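Methylmalonyl-CoA carboxyltransferase 12S subunit (PDB 1ON3) transfers the carboxyl group of methylmalonyl-CoA to the biotin of the 1.3S subunit, as the hexameric core of the transcarboxylase multienzyme complex. Local coordinates at residues 488-492 against 493-497; 321-325 against 326-330. All blocks are in the same frame, centred on the assembly; numbering follows the deposited sequence.

Overall arrangement
Both contacts are local turns in the C-terminal crotonase-like half of the duplicated carboxyltransferase chain, and their centres lie about 17 Å apart. Each reaches the same mixed sheet: contact 2 is the end of the hairpin 316-323/326-333, whereas contact 1 leads from the outermost strand 488-489 into helix 495-505. That helix joins them, since its Ala500 and Leu503 pack on Val323, and Arg496 NH2 comes within 3.7 Å of Asn324 ND2. Asp301 takes a salt bridge from Arg496 and backbone N-H bonds from Asn324 and Gly325. Neither contact supplies a residue to the methylmalonyl-CoA pocket formed in this half by Gly412, Gly413, Val438 and Met439.

Contact 1: 488-492 against 493-497; sequences DVIDP and ADTRR
Asp491 and Ala493 meet through a bond from side chain to backbone: Ala493 N donates to Asp491 OD2 at 2.9 Å, arriving from above the carboxylate, 56° out of its plane. A chi1 of 172° puts CG of Asp491 opposite the backbone N and sends the carboxylate forward along the chain to the N-H two residues on.

Backbone bonds take over from there. Asp494 N reaches Asp491 O at 2.8 Å, and Thr495 N follows with a 3.1 Å bond to Pro492 O. Thr495 OG1 grips Pro492 O as well, at 2.7 Å and from the same face of the carbonyl plane, which ties down the hydroxyl at the start of the helix.

Charge is managed partly by water. Asp491 OD1 and Asp494 OD2 stand 4.3 Å apart, a repulsion that the bridging waters, and more so Arg279, are likely to ease. One water joins Asp491 OD1 to Asp494 OD1 and another links Asp491 N to Asp494 OD2. Arg279 forms a salt bridge with Asp491 OD1, and Arg497 NH2 makes a long one, 3.7 Å, to Asp494 OD2. With an alanine in place of Asp491, the Ala493 amide would probably lose its acceptor and Arg279 its carboxylate mate.

Van der Waals contact is lighter: the Ile490 CD1 methyl lies 4.0 Å from Thr495 OG1, the two side chains crossing at about a right angle. A second subunit covers the approach to the turn, its Arg23 bridging to Asp488 while its Val16 and Met12 pack on Asp491 and Pro492.

Together these bonds make an Asx turn superposed on a type I beta turn, Asp491 to Asp494, whose last three residues form a short 3-10 segment leading into helix 495-505 as the chain leaves the edge of the sheet.

Contact 2: 321-325 against 326-330; sequences ARVNG and RSVGI
Val328 presents its CG2 to the opposing strand as a small knob, 3.5 Å from Ala321 O. Val328 CG2 touches Val323 CG2 at 4.2 Å, with Ala321 CB equally near at the next position on the same face. CG1 of Val328 stands anti to the carbonyl carbon (chi1 -62°), which turns CG2 in between the backbone N and carbonyl carbon, against Ala321. Ala321 is itself a shallow spot, and Ile330 CD1 reaches across to its CB at 4.1 Å. Val300 packs against both Ala321 and Ile330.

On the other face the aliphatic start of Arg322 runs over the opposite backbone, its CG 3.6 Å from Arg326 O. From its extended chain, Arg322 NE donates to a water 2.8 Å away, in the guanidinium plane, and that water donates to Ser327 OG. Arg322 NH2 bonds to Ser253 OG, while Phe254 makes a cation-pi contact with Arg322 and its O bonds with Ser327 OG.

Four backbone bonds hold the strands, two for each of the hydrogen-bonded pairs Ala321-Val328 and Val323-Arg326. Asn324 and Gly325 close a type I' turn with positive phi at both. Arg326 bends at chi3, bringing NE to a water that donates to Val323 O. The chemistry implies a two-sided hairpin: valine, alanine and isoleucine pack together on one face, which Arg326 leaves to pair with Glu262, whereas polar groups and water engage the other.

Contact 1: 488-492 against 493-497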
loop_
_atom_site.group_PDB
_atom_site.type_symbol
_atom_site.label_atom_id
_atom_site.label_comp_id
_atom_site.label_asym_id
_atom_site.label_seq_id
_atom_site.Cartn_x
_atom_site.Cartn_y
_atom_site.Cartn_z
ATOM N N ASP E 488 -9.726 31.825 19.763
ATOM C CA ASP E 488 -10.071 33.231 19.950
ATOM C C ASP E 488 -11.330 33.345 20.809
ATOM O O ASP E 488 -12.035 32.351 21.015
ATOM C CB ASP E 488 -10.349 33.805 18.559
ATOM C CG ASP E 488 -10.466 35.319 18.539
ATOM O OD1 ASP E 488 -10.915 35.850 17.504
ATOM O OD2 ASP E 488 -10.102 35.977 19.530
ATOM N N VAL E 489 -11.593 34.544 21.329
ATOM C CA VAL E 489 -12.810 34.806 22.100
ATOM C C VAL E 489 -13.600 35.609 21.073
ATOM O O VAL E 489 -13.084 36.574 20.510
ATOM C CB VAL E 489 -12.540 35.657 23.358
ATOM C CG1 VAL E 489 -13.847 35.893 24.123
ATOM C CG2 VAL E 489 -11.531 34.945 24.253
ATOM N N ILE E 490 -14.840 35.212 20.816
ATOM C CA ILE E 490 -15.626 35.865 19.779
ATOM C C ILE E 490 -16.924 36.526 20.193
ATOM O O ILE E 490 -17.508 36.203 21.216
ATOM C CB ILE E 490 -15.997 34.854 18.654
ATOM C CG1 ILE E 490 -16.929 33.760 19.205
ATOM C CG2 ILE E 490 -14.737 34.216 18.081
ATOM C CD1 ILE E 490 -17.477 32.804 18.137
ATOM N N ASP E 491 -17.368 37.455 19.354
ATOM C CA ASP E 491 -18.635 38.136 19.532
ATOM C C ASP E 491 -19.613 37.035 19.089
ATOM O O ASP E 491 -19.487 36.491 17.979
ATOM C CB ASP E 491 -18.688 39.346 18.586
ATOM C CG ASP E 491 -20.049 40.023 18.541
ATOM O OD1 ASP E 491 -20.116 41.113 17.931
ATOM O OD2 ASP E 491 -21.044 39.489 19.077
ATOM N N PRO E 492 -20.573 36.673 19.954
ATOM C CA PRO E 492 -21.544 35.628 19.602
ATOM C C PRO E 492 -22.164 35.860 18.230
ATOM O O PRO E 492 -22.507 34.910 17.515
ATOM C CB PRO E 492 -22.575 35.720 20.724
ATOM C CG PRO E 492 -21.747 36.171 21.902
ATOM C CD PRO E 492 -20.831 37.209 21.303
ATOM N N ALA E 493 -22.295 37.129 17.858
ATOM C CA ALA E 493 -22.894 37.485 16.575
ATOM C C ALA E 493 -22.139 36.950 15.360
ATOM O O ALA E 493 -22.726 36.815 14.291
ATOM C CB ALA E 493 -23.034 39.020 16.467
ATOM N N ASP E 494 -20.845 36.661 15.518
ATOM C CA ASP E 494 -20.022 36.160 14.414
ATOM C C ASP E 494 -19.883 34.631 14.376
ATOM O O ASP E 494 -19.107 34.105 13.587
ATOM C CB ASP E 494 -18.603 36.749 14.477
ATOM C CG ASP E 494 -18.586 38.282 14.480
ATOM O OD1 ASP E 494 -19.390 38.896 13.759
ATOM O OD2 ASP E 494 -17.743 38.867 15.189
ATOM N N THR E 495 -20.622 33.927 15.230
ATOM C CA THR E 495 -20.522 32.468 15.286
ATOM C C THR E 495 -20.602 31.757 13.931
ATOM O O THR E 495 -19.722 30.959 13.592
ATOM C CB THR E 495 -21.581 31.899 16.236
ATOM O OG1 THR E 495 -21.405 32.489 17.531
ATOM C CG2 THR E 495 -21.429 30.368 16.371
ATOM N N ARG E 496 -21.639 32.040 13.151
ATOM C CA ARG E 496 -21.769 31.390 11.847
ATOM C C ARG E 496 -20.524 31.615 10.995
ATOM O O ARG E 496 -19.980 30.674 10.416
ATOM C CB ARG E 496 -23.009 31.895 11.114
ATOM C CG ARG E 496 -23.278 31.195 9.773
ATOM C CD ARG E 496 -24.596 31.661 9.187
ATOM N NE ARG E 496 -24.660 31.537 7.731
ATOM C CZ ARG E 496 -24.858 30.403 7.067
ATOM N NH1 ARG E 496 -25.021 29.251 7.720
ATOM N NH2 ARG E 496 -24.902 30.428 5.737
ATOM N N ARG E 497 -20.056 32.859 10.914
ATOM C CA ARG E 497 -18.854 33.133 10.127
ATOM C C ARG E 497 -17.640 32.352 10.628
ATOM O O ARG E 497 -16.913 31.768 9.834
ATOM C CB ARG E 497 -18.518 34.630 10.137
ATOM C CG ARG E 497 -17.269 34.991 9.366
ATOM C CD ARG E 497 -17.204 36.495 9.118
ATOM N NE ARG E 497 -17.053 37.264 10.348
ATOM C CZ ARG E 497 -15.899 37.431 10.989
ATOM N NH1 ARG E 497 -14.794 36.883 10.517
ATOM N NH2 ARG E 497 -15.851 38.153 12.106
HETATM O O HOH W 1 -20.478 40.968 15.078
HETATM O O HOH W 2 -15.926 38.040 17.083
#

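Contact 2: 321-325 against 326-330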
loop_
_atom_site.group_PDB
_atom_site.type_symbol
_atom_site.label_atom_id
_atom_site.label_comp_id
_atom_site.label_asym_id
_atom_site.label_seq_id
_atom_site.Cartn_x
_atom_site.Cartn_y
_atom_site.Cartn_z
ATOM N N ALA E 321 -27.187 19.255 9.588
ATOM C CA ALA E 321 -27.502 20.568 9.059
ATOM C C ALA E 321 -26.484 20.876 7.996
ATOM O O ALA E 321 -25.671 20.023 7.630
ATOM C CB ALA E 321 -27.433 21.609 10.155
ATOM N N ARG E 322 -26.513 22.106 7.503
ATOM C CA ARG E 322 -25.556 22.502 6.496
ATOM C C ARG E 322 -25.018 23.897 6.744
ATOM O O ARG E 322 -25.717 24.772 7.277
ATOM C CB ARG E 322 -26.189 22.438 5.105
ATOM C CG ARG E 322 -26.374 21.016 4.570
ATOM C CD ARG E 322 -27.018 21.028 3.202
ATOM N NE ARG E 322 -27.366 19.680 2.765
ATOM C CZ ARG E 322 -28.575 19.140 2.858
ATOM N NH1 ARG E 322 -29.585 19.827 3.375
ATOM N NH2 ARG E 322 -28.770 17.900 2.428
ATOM N N VAL E 323 -23.753 24.086 6.395
ATOM C CA VAL E 323 -23.136 25.396 6.504
ATOM C C VAL E 323 -22.540 25.631 5.126
ATOM O O VAL E 323 -21.685 24.872 4.677
ATOM C CB VAL E 323 -22.034 25.444 7.587
ATOM C CG1 VAL E 323 -21.394 26.840 7.596
ATOM C CG2 VAL E 323 -22.647 25.153 8.968
ATOM N N ASN E 324 -23.015 26.670 4.447
ATOM C CA ASN E 324 -22.548 26.974 3.095
ATOM C C ASN E 324 -22.768 25.756 2.194
ATOM O O ASN E 324 -21.937 25.436 1.341
ATOM C CB ASN E 324 -21.069 27.355 3.109
ATOM C CG ASN E 324 -20.791 28.635 3.908
ATOM O OD1 ASN E 324 -19.687 28.822 4.409
ATOM N ND2 ASN E 324 -21.783 29.515 4.009
ATOM N N GLY E 325 -23.893 25.075 2.402
ATOM C CA GLY E 325 -24.233 23.905 1.601
ATOM C C GLY E 325 -23.585 22.586 1.978
ATOM O O GLY E 325 -23.966 21.538 1.454
ATOM N N ARG E 326 -22.618 22.621 2.891
ATOM C CA ARG E 326 -21.908 21.411 3.306
ATOM C C ARG E 326 -22.596 20.712 4.479
ATOM O O ARG E 326 -22.936 21.361 5.479
ATOM C CB ARG E 326 -20.465 21.780 3.712
ATOM C CG ARG E 326 -19.565 20.642 4.148
ATOM C CD ARG E 326 -18.382 21.189 4.956
ATOM N NE ARG E 326 -17.627 22.220 4.227
ATOM C CZ ARG E 326 -16.813 21.955 3.208
ATOM N NH1 ARG E 326 -16.642 20.702 2.812
ATOM N NH2 ARG E 326 -16.202 22.938 2.560
ATOM N N SER E 327 -22.802 19.397 4.354
ATOM C CA SER E 327 -23.405 18.617 5.432
ATOM C C SER E 327 -22.492 18.649 6.650
ATOM O O SER E 327 -21.277 18.479 6.521
ATOM C CB SER E 327 -23.593 17.136 5.050
ATOM O OG SER E 327 -24.577 16.943 4.048
ATOM N N VAL E 328 -23.084 18.887 7.821
ATOM C CA VAL E 328 -22.347 18.870 9.086
ATOM C C VAL E 328 -23.227 18.195 10.138
ATOM O O VAL E 328 -24.459 18.151 10.007
ATOM C CB VAL E 328 -21.990 20.303 9.632
ATOM C CG1 VAL E 328 -21.087 21.032 8.648
ATOM C CG2 VAL E 328 -23.258 21.099 9.924
ATOM N N GLY E 329 -22.586 17.660 11.169
ATOM C CA GLY E 329 -23.308 17.042 12.265
ATOM C C GLY E 329 -23.092 17.934 13.480
ATOM O O GLY E 329 -21.952 18.243 13.835
ATOM N N ILE E 330 -24.175 18.346 14.129
ATOM C CA ILE E 330 -24.073 19.226 15.290
ATOM C C ILE E 330 -24.389 18.460 16.567
ATOM O O ILE E 330 -25.368 17.728 16.615
ATOM C CB ILE E 330 -25.044 20.429 15.161
ATOM C CG1 ILE E 330 -24.638 21.273 13.944
ATOM C CG2 ILE E 330 -25.037 21.263 16.442
ATOM C CD1 ILE E 330 -25.539 22.422 13.651
HETATM O O HOH W 3 -25.277 17.991 1.830
HETATM O O HOH W 4 -19.003 24.578 5.056
#